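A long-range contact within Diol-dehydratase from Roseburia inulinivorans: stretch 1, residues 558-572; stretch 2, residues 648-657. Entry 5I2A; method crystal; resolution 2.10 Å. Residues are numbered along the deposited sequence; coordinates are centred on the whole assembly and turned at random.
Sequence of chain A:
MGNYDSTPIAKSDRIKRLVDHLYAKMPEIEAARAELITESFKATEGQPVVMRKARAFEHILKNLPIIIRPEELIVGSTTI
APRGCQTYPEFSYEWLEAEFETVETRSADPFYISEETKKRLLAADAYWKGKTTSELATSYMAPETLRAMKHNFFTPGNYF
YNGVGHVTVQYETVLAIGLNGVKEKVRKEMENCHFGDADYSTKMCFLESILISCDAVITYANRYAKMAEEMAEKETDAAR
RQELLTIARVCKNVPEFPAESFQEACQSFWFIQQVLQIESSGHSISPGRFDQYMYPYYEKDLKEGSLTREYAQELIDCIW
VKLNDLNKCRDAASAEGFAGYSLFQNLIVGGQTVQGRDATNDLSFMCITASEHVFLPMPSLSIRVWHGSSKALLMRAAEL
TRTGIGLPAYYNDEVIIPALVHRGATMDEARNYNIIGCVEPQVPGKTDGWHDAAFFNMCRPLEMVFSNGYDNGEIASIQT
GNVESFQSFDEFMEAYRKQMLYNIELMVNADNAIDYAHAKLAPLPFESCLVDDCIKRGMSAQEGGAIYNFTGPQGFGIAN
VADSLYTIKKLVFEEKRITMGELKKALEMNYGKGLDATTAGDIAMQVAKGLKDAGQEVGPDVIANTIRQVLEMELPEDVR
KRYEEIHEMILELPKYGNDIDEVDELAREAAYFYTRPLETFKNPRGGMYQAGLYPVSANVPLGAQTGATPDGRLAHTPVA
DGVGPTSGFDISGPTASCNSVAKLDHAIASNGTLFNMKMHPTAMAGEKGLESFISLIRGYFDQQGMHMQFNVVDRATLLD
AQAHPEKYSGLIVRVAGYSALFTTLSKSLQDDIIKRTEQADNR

Stretch 1 (558-572) IANVADSLYTIKKLV
Stretch 2 648-657: EMILELPKYG

A helix can hold an irregular segment by combining an apolar stripe with one polar side chain that reads the segment's backbone, and this diol-dehydratase offers a compact example. Residues 558-572 are helical throughout, widening to a pi-type turn at 568-572. The second stretch enters as helix from residue 648, begun earlier in the chain, and passes into an extended segment: L653, P654, K655 and Y656 have phi/psi of -64/152, -60/145, -123/157 and -54/134°. The two stretches run in opposite senses: the CA of T567 lies 6.5 Å from the CA of I650, and the CA of D563 6.0 Å from the CA of K655. Together the stretches bury 612 Å².

The apolar contact follows one flank of the first helix. L571 (m, t) points toward the partner, and its CD1 gathers three side chains: M649 CE at 3.6 Å, L653 CD1 at 3.7 Å and I650 CG1 at 3.8 Å. M649 leaves its backbone sideways, but chi values of 45, -171 and -70° bring its end nearer. A turn earlier, T567 (m) places CG2 3.7 Å from I650 CG1 and OG1 3.5 Å from L653 CD1, and OG1 also accepts from a water. L653 (m, t) also reaches Y566, with CD2 4.2 Å from Y566 CE2. The tyrosine (chi1 -174°, chi2 78°) meets P654 obliquely, CE2 to CG being 3.8 Å and OH to CG 3.4 Å. At the other end, the small A559 lets the ring of Y656 (chi1 173°, chi2 67°) come close: A559 CB is 3.6 Å from Y656 CD2.

The direct polar link is a single hydrogen bond. D563, with chi1 -75° and chi2 -30°, accepts from the backbone: Y656 N to D563 OD1 is 2.8 Å, nearly linear at 175°. A carboxylate suits this buried place because it can satisfy the amide of an extended loop and still accept from waters.

Waters extend the link. Water 1 donates to D563 OD2 (2.8 Å) and Y656 O (2.9 Å); water 2 donates to D563 OD1 (2.7 Å) and P654 O (2.9 Å). Water 3 donates to T567 OG1 at 2.9 Å and accepts from K655 NZ at 2.6 Å. The lysine (m, m, t, t) folds back along its own stretch, where NZ donates to I650 O at 2.9 Å, tying the extended segment to the preceding helix. Finally, G657 has phi/psi of 105/11°, at which a CB would jam against the preceding carbonyl oxygen; glycine permits this turn.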

# COMPACT_ATOMS: atom_id res chain seq x y z
N ILE A 558 -18.20 16.46 29.83
CA ILE A 558 -17.50 17.51 30.58
C ILE A 558 -18.26 17.98 31.84
O ILE A 558 -17.66 18.10 32.91
CB ILE A 558 -17.21 18.72 29.69
CG1 ILE A 558 -15.98 18.45 28.83
CG2 ILE A 558 -16.93 19.95 30.52
CD1 ILE A 558 -15.56 19.62 27.97
N ALA A 559 -19.57 18.24 31.72
CA ALA A 559 -20.35 18.67 32.89
C ALA A 559 -20.32 17.61 33.99
O ALA A 559 -20.12 17.92 35.17
CB ALA A 559 -21.82 18.99 32.50
N ASN A 560 -20.53 16.35 33.60
CA ASN A 560 -20.55 15.25 34.57
C ASN A 560 -19.21 15.15 35.29
O ASN A 560 -19.18 15.01 36.51
CB ASN A 560 -20.89 13.93 33.88
CG ASN A 560 -22.18 13.99 33.10
OD1 ASN A 560 -22.16 14.07 31.87
ND2 ASN A 560 -23.31 13.98 33.80
N VAL A 561 -18.12 15.24 34.54
CA VAL A 561 -16.78 15.15 35.10
C VAL A 561 -16.48 16.32 36.03
O VAL A 561 -15.97 16.14 37.13
CB VAL A 561 -15.70 15.08 33.98
CG1 VAL A 561 -14.29 15.25 34.55
CG2 VAL A 561 -15.81 13.78 33.22
N ALA A 562 -16.82 17.53 35.60
CA ALA A 562 -16.55 18.72 36.41
C ALA A 562 -17.28 18.65 37.75
O ALA A 562 -16.68 18.88 38.80
CB ALA A 562 -16.95 19.97 35.66
N ASP A 563 -18.57 18.36 37.69
CA ASP A 563 -19.38 18.29 38.89
C ASP A 563 -18.92 17.14 39.78
O ASP A 563 -18.88 17.28 41.01
CB ASP A 563 -20.85 18.14 38.53
CG ASP A 563 -21.47 19.44 38.02
OD1 ASP A 563 -21.03 20.54 38.44
OD2 ASP A 563 -22.40 19.37 37.20
N SER A 564 -18.58 16.01 39.16
CA SER A 564 -18.02 14.87 39.88
C SER A 564 -16.77 15.24 40.66
O SER A 564 -16.64 14.93 41.85
CB SER A 564 -17.71 13.71 38.92
OG SER A 564 -18.91 13.10 38.49
N LEU A 565 -15.84 15.91 39.99
CA LEU A 565 -14.61 16.33 40.63
C LEU A 565 -14.88 17.34 41.74
O LEU A 565 -14.22 17.32 42.78
CB LEU A 565 -13.64 16.93 39.61
CG LEU A 565 -13.08 15.98 38.54
CD1 LEU A 565 -12.27 16.77 37.55
CD2 LEU A 565 -12.23 14.89 39.18
N TYR A 566 -15.85 18.22 41.53
CA TYR A 566 -16.23 19.17 42.57
C TYR A 566 -16.78 18.45 43.82
O TYR A 566 -16.39 18.77 44.93
CB TYR A 566 -17.25 20.18 42.03
CG TYR A 566 -17.56 21.27 43.03
CD1 TYR A 566 -16.68 22.33 43.22
CD2 TYR A 566 -18.72 21.23 43.79
CE1 TYR A 566 -16.96 23.33 44.14
CE2 TYR A 566 -19.00 22.23 44.71
CZ TYR A 566 -18.12 23.27 44.88
OH TYR A 566 -18.39 24.25 45.79
N THR A 567 -17.68 17.50 43.62
CA THR A 567 -18.16 16.66 44.71
C THR A 567 -17.00 16.07 45.53
O THR A 567 -16.97 16.15 46.76
CB THR A 567 -19.01 15.51 44.19
OG1 THR A 567 -20.28 16.02 43.78
CG2 THR A 567 -19.20 14.43 45.26
N ILE A 568 -16.04 15.49 44.82
CA ILE A 568 -14.91 14.81 45.45
C ILE A 568 -14.05 15.80 46.22
O ILE A 568 -13.68 15.55 47.36
CB ILE A 568 -14.07 14.07 44.42
CG1 ILE A 568 -14.90 12.93 43.81
CG2 ILE A 568 -12.78 13.53 45.04
CD1 ILE A 568 -14.40 12.46 42.48
N LYS A 569 -13.75 16.92 45.58
CA LYS A 569 -12.93 17.96 46.20
C LYS A 569 -13.59 18.51 47.46
O LYS A 569 -12.93 18.61 48.50
CB LYS A 569 -12.66 19.08 45.21
CG LYS A 569 -11.67 20.12 45.70
CD LYS A 569 -11.70 21.36 44.82
CE LYS A 569 -10.46 22.22 45.03
NZ LYS A 569 -10.67 23.61 44.57
N LYS A 570 -14.87 18.85 47.39
CA LYS A 570 -15.59 19.46 48.51
C LYS A 570 -16.00 18.50 49.62
O LYS A 570 -15.63 18.69 50.77
CB LYS A 570 -16.86 20.15 48.02
CG LYS A 570 -16.61 21.47 47.35
CD LYS A 570 -15.87 22.42 48.26
CE LYS A 570 -15.58 23.71 47.54
NZ LYS A 570 -14.67 24.60 48.31
N LEU A 571 -16.75 17.46 49.28
CA LEU A 571 -17.33 16.59 50.30
C LEU A 571 -16.38 15.53 50.84
O LEU A 571 -16.54 15.10 51.97
CB LEU A 571 -18.59 15.91 49.75
CG LEU A 571 -19.67 16.86 49.26
CD1 LEU A 571 -20.93 16.10 48.92
CD2 LEU A 571 -19.93 17.93 50.31
N VAL A 572 -15.39 15.11 50.06
CA VAL A 572 -14.49 14.08 50.55
C VAL A 572 -13.20 14.66 51.16
O VAL A 572 -12.87 14.34 52.30
CB VAL A 572 -14.12 13.07 49.43
CG1 VAL A 572 -13.08 12.08 49.92
CG2 VAL A 572 -15.36 12.33 48.96
N GLU A 648 -28.36 13.21 48.44
CA GLU A 648 -29.00 14.49 48.68
C GLU A 648 -28.00 15.61 48.88
O GLU A 648 -28.20 16.69 48.33
CB GLU A 648 -29.94 14.42 49.89
CG GLU A 648 -31.32 13.83 49.60
CD GLU A 648 -32.05 14.48 48.42
OE1 GLU A 648 -31.80 15.68 48.13
OE2 GLU A 648 -32.88 13.80 47.77
N MET A 649 -26.93 15.38 49.63
CA MET A 649 -25.98 16.46 49.81
C MET A 649 -25.22 16.74 48.51
O MET A 649 -24.80 17.86 48.26
CB MET A 649 -25.00 16.20 50.97
CG MET A 649 -24.39 14.82 51.05
SD MET A 649 -23.47 14.64 52.61
CE MET A 649 -22.12 15.72 52.26
N ILE A 650 -25.07 15.72 47.67
CA ILE A 650 -24.43 15.92 46.37
C ILE A 650 -25.33 16.77 45.45
O ILE A 650 -24.86 17.69 44.81
CB ILE A 650 -24.08 14.58 45.69
CG1 ILE A 650 -22.78 14.03 46.29
CG2 ILE A 650 -23.92 14.76 44.19
CD1 ILE A 650 -22.50 12.60 45.93
N LEU A 651 -26.63 16.48 45.43
CA LEU A 651 -27.55 17.25 44.58
C LEU A 651 -27.71 18.70 45.02
O LEU A 651 -28.14 19.54 44.23
CB LEU A 651 -28.92 16.58 44.53
CG LEU A 651 -28.96 15.19 43.89
CD1 LEU A 651 -30.38 14.66 43.86
CD2 LEU A 651 -28.37 15.23 42.49
N GLU A 652 -27.34 19.00 46.27
CA GLU A 652 -27.44 20.36 46.80
C GLU A 652 -26.21 21.21 46.53
O GLU A 652 -26.24 22.41 46.73
CB GLU A 652 -27.71 20.33 48.31
CG GLU A 652 -29.14 20.00 48.65
CD GLU A 652 -29.32 19.61 50.11
OE1 GLU A 652 -28.31 19.61 50.86
OE2 GLU A 652 -30.47 19.29 50.50
N LEU A 653 -25.11 20.59 46.10
CA LEU A 653 -23.89 21.34 45.81
C LEU A 653 -24.09 22.31 44.64
O LEU A 653 -24.94 22.09 43.78
CB LEU A 653 -22.74 20.39 45.49
CG LEU A 653 -22.20 19.52 46.64
CD1 LEU A 653 -21.30 18.42 46.10
CD2 LEU A 653 -21.44 20.38 47.62
N PRO A 654 -23.33 23.41 44.62
CA PRO A 654 -23.33 24.24 43.41
C PRO A 654 -22.85 23.42 42.20
O PRO A 654 -22.00 22.57 42.37
CB PRO A 654 -22.36 25.38 43.75
CG PRO A 654 -21.62 24.93 44.96
CD PRO A 654 -22.50 23.99 45.69
N LYS A 655 -23.41 23.67 41.03
CA LYS A 655 -23.10 22.89 39.84
C LYS A 655 -22.57 23.75 38.69
O LYS A 655 -22.82 24.95 38.62
CB LYS A 655 -24.34 22.13 39.37
CG LYS A 655 -25.00 21.23 40.40
CD LYS A 655 -24.15 20.01 40.71
CE LYS A 655 -24.90 19.05 41.64
NZ LYS A 655 -24.09 17.84 41.99
N TYR A 656 -21.84 23.10 37.79
CA TYR A 656 -21.41 23.71 36.53
C TYR A 656 -22.63 24.25 35.81
O TYR A 656 -23.65 23.59 35.76
CB TYR A 656 -20.66 22.67 35.68
CG TYR A 656 -20.29 23.08 34.26
CD1 TYR A 656 -19.35 24.07 34.02
CD2 TYR A 656 -20.83 22.40 33.17
CE1 TYR A 656 -18.98 24.41 32.73
CE2 TYR A 656 -20.45 22.72 31.87
CZ TYR A 656 -19.53 23.73 31.66
OH TYR A 656 -19.18 24.07 30.38
N GLY A 657 -22.54 25.48 35.30
CA GLY A 657 -23.65 26.06 34.57
C GLY A 657 -24.40 27.13 35.34
O GLY A 657 -25.49 27.57 34.94
O HOH W 1 -23.79 20.70 35.20
O HOH W 2 -20.51 20.46 41.05
O HOH W 3 -21.46 18.10 42.15